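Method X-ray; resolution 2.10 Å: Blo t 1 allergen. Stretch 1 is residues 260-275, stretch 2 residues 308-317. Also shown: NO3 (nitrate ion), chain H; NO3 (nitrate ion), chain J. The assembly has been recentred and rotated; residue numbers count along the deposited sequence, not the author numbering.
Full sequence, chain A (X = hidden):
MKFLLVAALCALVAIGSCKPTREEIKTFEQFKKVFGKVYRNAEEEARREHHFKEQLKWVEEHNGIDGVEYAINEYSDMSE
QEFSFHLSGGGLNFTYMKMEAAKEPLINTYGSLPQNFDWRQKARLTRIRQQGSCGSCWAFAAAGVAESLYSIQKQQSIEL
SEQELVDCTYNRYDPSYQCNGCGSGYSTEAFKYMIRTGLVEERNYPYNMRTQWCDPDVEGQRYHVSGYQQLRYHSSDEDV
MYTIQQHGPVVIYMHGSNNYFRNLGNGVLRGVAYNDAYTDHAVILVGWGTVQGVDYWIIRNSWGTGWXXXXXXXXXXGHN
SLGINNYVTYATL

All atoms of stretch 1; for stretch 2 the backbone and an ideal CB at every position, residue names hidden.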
# COMPACT_ATOMS: atom_id res chain seq x y z
N TYR A 260 12.25 9.07 -2.25
CA TYR A 260 11.31 10.17 -2.04
C TYR A 260 9.98 9.66 -1.48
O TYR A 260 9.43 10.23 -0.53
CB TYR A 260 11.08 10.93 -3.35
CG TYR A 260 12.34 11.59 -3.89
CD1 TYR A 260 13.24 10.88 -4.68
CD2 TYR A 260 12.63 12.92 -3.60
CE1 TYR A 260 14.40 11.47 -5.16
CE2 TYR A 260 13.79 13.52 -4.08
CZ TYR A 260 14.67 12.79 -4.86
OH TYR A 260 15.82 13.38 -5.34
N PHE A 261 9.46 8.60 -2.06
CA PHE A 261 8.22 8.04 -1.55
C PHE A 261 8.44 7.45 -0.16
O PHE A 261 7.63 7.65 0.75
CB PHE A 261 7.65 6.97 -2.49
CG PHE A 261 6.33 6.45 -2.04
CD1 PHE A 261 5.16 7.15 -2.36
CD2 PHE A 261 6.24 5.32 -1.25
CE1 PHE A 261 3.93 6.69 -1.93
CE2 PHE A 261 5.02 4.86 -0.80
CZ PHE A 261 3.86 5.55 -1.15
N ARG A 262 9.55 6.73 -0.01
CA ARG A 262 9.94 6.10 1.26
C ARG A 262 9.84 7.04 2.46
O ARG A 262 9.27 6.70 3.50
CB ARG A 262 11.36 5.57 1.14
CG ARG A 262 11.89 4.80 2.32
CD ARG A 262 13.22 4.16 1.97
NE ARG A 262 13.87 3.57 3.14
CZ ARG A 262 15.04 2.95 3.12
NH1 ARG A 262 15.70 2.81 1.97
NH2 ARG A 262 15.54 2.46 4.24
N ASN A 263 10.38 8.24 2.30
CA ASN A 263 10.49 9.16 3.42
C ASN A 263 9.48 10.28 3.39
O ASN A 263 9.59 11.24 4.15
CB ASN A 263 11.89 9.75 3.47
CG ASN A 263 12.92 8.72 3.82
OD1 ASN A 263 13.06 8.34 4.99
ND2 ASN A 263 13.65 8.24 2.82
N LEU A 264 8.48 10.15 2.51
CA LEU A 264 7.47 11.19 2.33
C LEU A 264 6.78 11.59 3.63
O LEU A 264 6.35 10.73 4.39
CB LEU A 264 6.43 10.73 1.31
CG LEU A 264 5.37 11.75 0.87
CD1 LEU A 264 6.04 13.01 0.33
CD2 LEU A 264 4.46 11.13 -0.19
N GLY A 265 6.69 12.89 3.87
CA GLY A 265 5.83 13.44 4.91
C GLY A 265 4.73 14.28 4.28
O GLY A 265 4.02 13.81 3.39
N ASN A 266 4.58 15.52 4.72
CA ASN A 266 3.68 16.48 4.08
C ASN A 266 4.19 16.94 2.71
O ASN A 266 5.39 16.93 2.45
CB ASN A 266 3.47 17.70 4.98
CG ASN A 266 2.54 17.43 6.15
OD1 ASN A 266 1.32 17.45 6.00
ND2 ASN A 266 3.11 17.20 7.32
N GLY A 267 3.26 17.37 1.85
CA GLY A 267 3.62 17.96 0.56
C GLY A 267 3.22 17.12 -0.64
O GLY A 267 2.77 15.98 -0.49
N VAL A 268 3.34 17.69 -1.83
CA VAL A 268 3.03 16.92 -3.04
C VAL A 268 4.30 16.50 -3.74
O VAL A 268 5.09 17.33 -4.20
CB VAL A 268 2.15 17.71 -4.02
CG1 VAL A 268 1.89 16.86 -5.26
CG2 VAL A 268 0.85 18.11 -3.36
N LEU A 269 4.51 15.20 -3.81
CA LEU A 269 5.66 14.63 -4.48
C LEU A 269 5.54 14.82 -5.98
O LEU A 269 4.70 14.20 -6.63
CB LEU A 269 5.80 13.15 -4.13
CG LEU A 269 7.16 12.51 -4.40
CD1 LEU A 269 8.27 13.30 -3.70
CD2 LEU A 269 7.16 11.05 -3.93
N ARG A 270 6.38 15.70 -6.53
CA ARG A 270 6.41 15.97 -7.96
C ARG A 270 7.70 15.46 -8.60
O ARG A 270 8.72 15.33 -7.92
CB ARG A 270 6.29 17.48 -8.24
CG ARG A 270 4.98 18.13 -7.85
CD ARG A 270 4.89 19.52 -8.47
NE ARG A 270 6.05 20.33 -8.14
CZ ARG A 270 6.28 21.55 -8.62
NH1 ARG A 270 5.42 22.12 -9.46
NH2 ARG A 270 7.37 22.21 -8.25
N GLY A 271 7.64 15.21 -9.90
CA GLY A 271 8.83 14.86 -10.68
C GLY A 271 9.57 13.60 -10.26
O GLY A 271 10.76 13.49 -10.49
N VAL A 272 8.88 12.63 -9.67
CA VAL A 272 9.55 11.40 -9.28
C VAL A 272 9.14 10.21 -10.17
O VAL A 272 7.95 9.91 -10.33
CB VAL A 272 9.25 11.04 -7.80
CG1 VAL A 272 9.73 9.64 -7.48
CG2 VAL A 272 9.91 12.05 -6.87
N ALA A 273 10.16 9.58 -10.77
CA ALA A 273 10.03 8.26 -11.39
C ALA A 273 8.88 8.17 -12.37
O ALA A 273 7.98 7.35 -12.21
CB ALA A 273 9.88 7.18 -10.32
N TYR A 274 8.89 9.04 -13.37
CA TYR A 274 7.87 9.05 -14.40
C TYR A 274 7.81 7.72 -15.13
O TYR A 274 8.85 7.17 -15.51
CB TYR A 274 8.13 10.19 -15.39
CG TYR A 274 7.71 11.56 -14.88
CD1 TYR A 274 7.30 11.75 -13.57
CD2 TYR A 274 7.71 12.66 -15.74
CE1 TYR A 274 6.91 13.00 -13.12
CE2 TYR A 274 7.32 13.91 -15.29
CZ TYR A 274 6.92 14.07 -13.98
OH TYR A 274 6.53 15.31 -13.54
N ASN A 275 6.61 7.19 -15.32
CA ASN A 275 6.40 5.93 -16.04
C ASN A 275 7.20 4.76 -15.47
O ASN A 275 7.68 3.91 -16.21
CB ASN A 275 6.76 6.10 -17.53
CG ASN A 275 6.14 7.34 -18.14
OD1 ASN A 275 4.91 7.50 -18.15
ND2 ASN A 275 6.98 8.23 -18.65
N UNK A 308 3.98 10.14 5.77
CA UNK A 308 3.20 11.09 5.01
C UNK A 308 2.49 12.07 5.92
O UNK A 308 3.04 12.50 6.92
CB UNK A 308 2.19 10.36 4.13
N UNK A 309 1.24 12.39 5.58
CA UNK A 309 0.40 13.23 6.42
C UNK A 309 -0.66 12.38 7.13
O UNK A 309 -1.72 12.09 6.57
CB UNK A 309 -0.26 14.33 5.59
N UNK A 310 -0.39 12.00 8.37
CA UNK A 310 -1.28 11.09 9.08
C UNK A 310 -1.46 9.74 8.38
O UNK A 310 -2.50 9.09 8.52
CB UNK A 310 -2.65 11.75 9.26
N UNK A 311 -0.46 9.31 7.62
CA UNK A 311 -0.49 7.99 7.00
C UNK A 311 -0.91 8.05 5.55
O UNK A 311 -0.92 7.03 4.84
CB UNK A 311 -1.43 7.06 7.77
N UNK A 312 -1.27 9.25 5.11
CA UNK A 312 -1.69 9.51 3.73
C UNK A 312 -0.62 10.31 3.00
O UNK A 312 0.06 11.15 3.59
CB UNK A 312 -3.03 10.26 3.70
N UNK A 313 -0.45 10.06 1.70
CA UNK A 313 0.55 10.76 0.93
C UNK A 313 -0.03 11.37 -0.33
O UNK A 313 -1.09 10.94 -0.79
CB UNK A 313 1.70 9.81 0.57
N UNK A 314 0.66 12.35 -0.88
CA UNK A 314 0.18 13.01 -2.08
C UNK A 314 1.22 12.93 -3.20
O UNK A 314 2.34 13.41 -3.05
CB UNK A 314 -0.17 14.47 -1.78
N UNK A 315 0.84 12.31 -4.31
CA UNK A 315 1.73 12.21 -5.46
C UNK A 315 1.11 12.84 -6.69
O UNK A 315 -0.05 12.59 -7.00
CB UNK A 315 2.08 10.75 -5.74
N UNK A 316 1.90 13.63 -7.40
CA UNK A 316 1.44 14.29 -8.62
C UNK A 316 0.86 13.30 -9.65
O UNK A 316 1.41 12.22 -9.87
CB UNK A 316 2.60 15.07 -9.25
N UNK A 317 -0.26 13.68 -10.26
CA UNK A 317 -0.86 12.91 -11.35
C UNK A 317 -0.21 13.24 -12.69
O UNK A 317 0.69 14.08 -12.76
CB UNK A 317 -2.37 13.18 -11.42
N NO3 H . 13.28 9.47 -9.25
O1 NO3 H . 13.07 10.46 -10.01
O2 NO3 H . 12.90 8.32 -9.61
O3 NO3 H . 13.86 9.62 -8.13
N NO3 J . 5.95 12.16 -18.89
O1 NO3 J . 6.32 13.38 -18.93
O2 NO3 J . 6.70 11.27 -19.37
O3 NO3 J . 4.85 11.85 -18.35

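Position 308 has the shortest CA-CA distance to stretch 1, its CA lying 3.5 Å from the CA of Gly265, and its backbone angles (54/-140) favour glycine by themselves. An ideal CB would point away from stretch 1 and into the chain's own turn, 2.3 Å from the carbonyl O of position 312, a clash that leaves little but glycine. The residue is Gly308. Its N donates to Leu264 O (2.8 Å), and its bare CA makes a CA-H...O contact with Gly265 O (3.3 Å).

At position 309 the CB points sideways, and its ideal location is 3.5 Å from Asn266 OD1. A short polar side chain would suit such a site, as would a small one that simply leaves the amide alone. Asn309 is found, with chi1 t. Its ND2 lies only 2.6 Å from Asn266 OD1, but the angle is poor and the pair does not count as a hydrogen bond. This residue also opens a type I' turn that ends at position 312.

Positions 310 and 311 form the middle of that turn, beyond the reach of stretch 1. Phi is positive at both; at 311 a CB would also be jammed against the preceding carbonyl O. Asparagine or glycine could serve at 310, whereas 311 calls for glycine. They are Gly310 and Gly311.

Position 312 points its CB away, with nothing of stretch 1 within 5.5 Å, so many residues would fit. Tyr312 closes the turn, its N donating to Asn309 O (3.2 Å).

Position 313 points toward stretch 1, but there is little room: an ideal CB would sit 3.2 Å from Leu264 CD2, which is tight. Glycine, or at most alanine after some adjustment, is indicated. With Gly313, Leu264 CD2 packs 4.1 Å from the CA.

Position 314 pairs with Val268 in a loose parallel bridge, its CB on the same face as the valine and 4.1 Å from Val268 CG2. A beta-branched or aromatic side chain would suit. Tyr314 has chi1 m and presents its ring edge to Gly267 O. Its backbone O accepts from Leu269 N (2.9 Å), while a water accepts from its N and donates to Gly265 O and Gly267 O.

Position 315 bridges Leu269, also in parallel, and shares the face of Leu269, where Phe261 adds an apolar surface. Valine, isoleucine or leucine would be natural. Val315 brings CG2 to 4.3 Å from Leu269 CB and 4.4 Å from Phe261 CD1, at the edge of that ring.

Position 316 points toward stretch 1, where Gly271 N and the Tyr274 hydroxyl invite an acceptor; glutamate or glutamine is plausible. Glu316, extended through chi1 and chi2, receives Tyr274 OH at OE1 (3.0 Å) and a weak bond from Gly271 N to the same OE1 (3.4 Å). Arg270 CD lies 3.6 Å from Glu316 OE2, without a salt bridge. The backbone N of Glu316 donates to Leu269 O (3.0 Å), completing the pair of bonds that flanks position 315.

Position 317 points its CB away, with nothing of stretch 1 within 5.5 Å, so stretch 1 sets no preference. It is Arg317, which bonds elsewhere in the structure.

Stretch 2 (308-317) GNGGYGYVER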
# COMPACT_ATOMS: atom_id res chain seq x y z
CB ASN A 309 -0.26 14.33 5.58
CG ASN A 309 -1.01 15.36 6.44
OD1 ASN A 309 -1.45 15.06 7.55
ND2 ASN A 309 -1.14 16.57 5.92
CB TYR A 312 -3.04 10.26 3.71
CG TYR A 312 -4.22 9.40 4.14
CD1 TYR A 312 -4.89 8.61 3.22
CD2 TYR A 312 -4.63 9.37 5.46
CE1 TYR A 312 -5.95 7.81 3.60
CE2 TYR A 312 -5.70 8.58 5.85
CZ TYR A 312 -6.35 7.79 4.91
OH TYR A 312 -7.41 6.99 5.28
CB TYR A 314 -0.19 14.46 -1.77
CG TYR A 314 -1.20 14.58 -0.64
CD1 TYR A 314 -2.55 14.34 -0.86
CD2 TYR A 314 -0.80 14.89 0.66
CE1 TYR A 314 -3.47 14.43 0.16
CE2 TYR A 314 -1.72 14.99 1.69
CZ TYR A 314 -3.06 14.76 1.43
OH TYR A 314 -3.98 14.85 2.44
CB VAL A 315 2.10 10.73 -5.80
CG1 VAL A 315 2.98 10.67 -7.06
CG2 VAL A 315 2.80 10.07 -4.64
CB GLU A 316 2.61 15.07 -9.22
CG GLU A 316 2.35 15.72 -10.55
CD GLU A 316 3.60 16.44 -11.08
OE1 GLU A 316 4.65 15.78 -11.31
OE2 GLU A 316 3.51 17.68 -11.24
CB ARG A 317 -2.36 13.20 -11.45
CG ARG A 317 -3.14 13.02 -10.17
CD ARG A 317 -4.64 12.74 -10.46
NE ARG A 317 -5.27 13.72 -11.35
CZ ARG A 317 -5.82 14.85 -10.91
NH1 ARG A 317 -5.80 15.14 -9.62
NH2 ARG A 317 -6.38 15.70 -11.77
O HOH W 1 2.15 13.88 1.32
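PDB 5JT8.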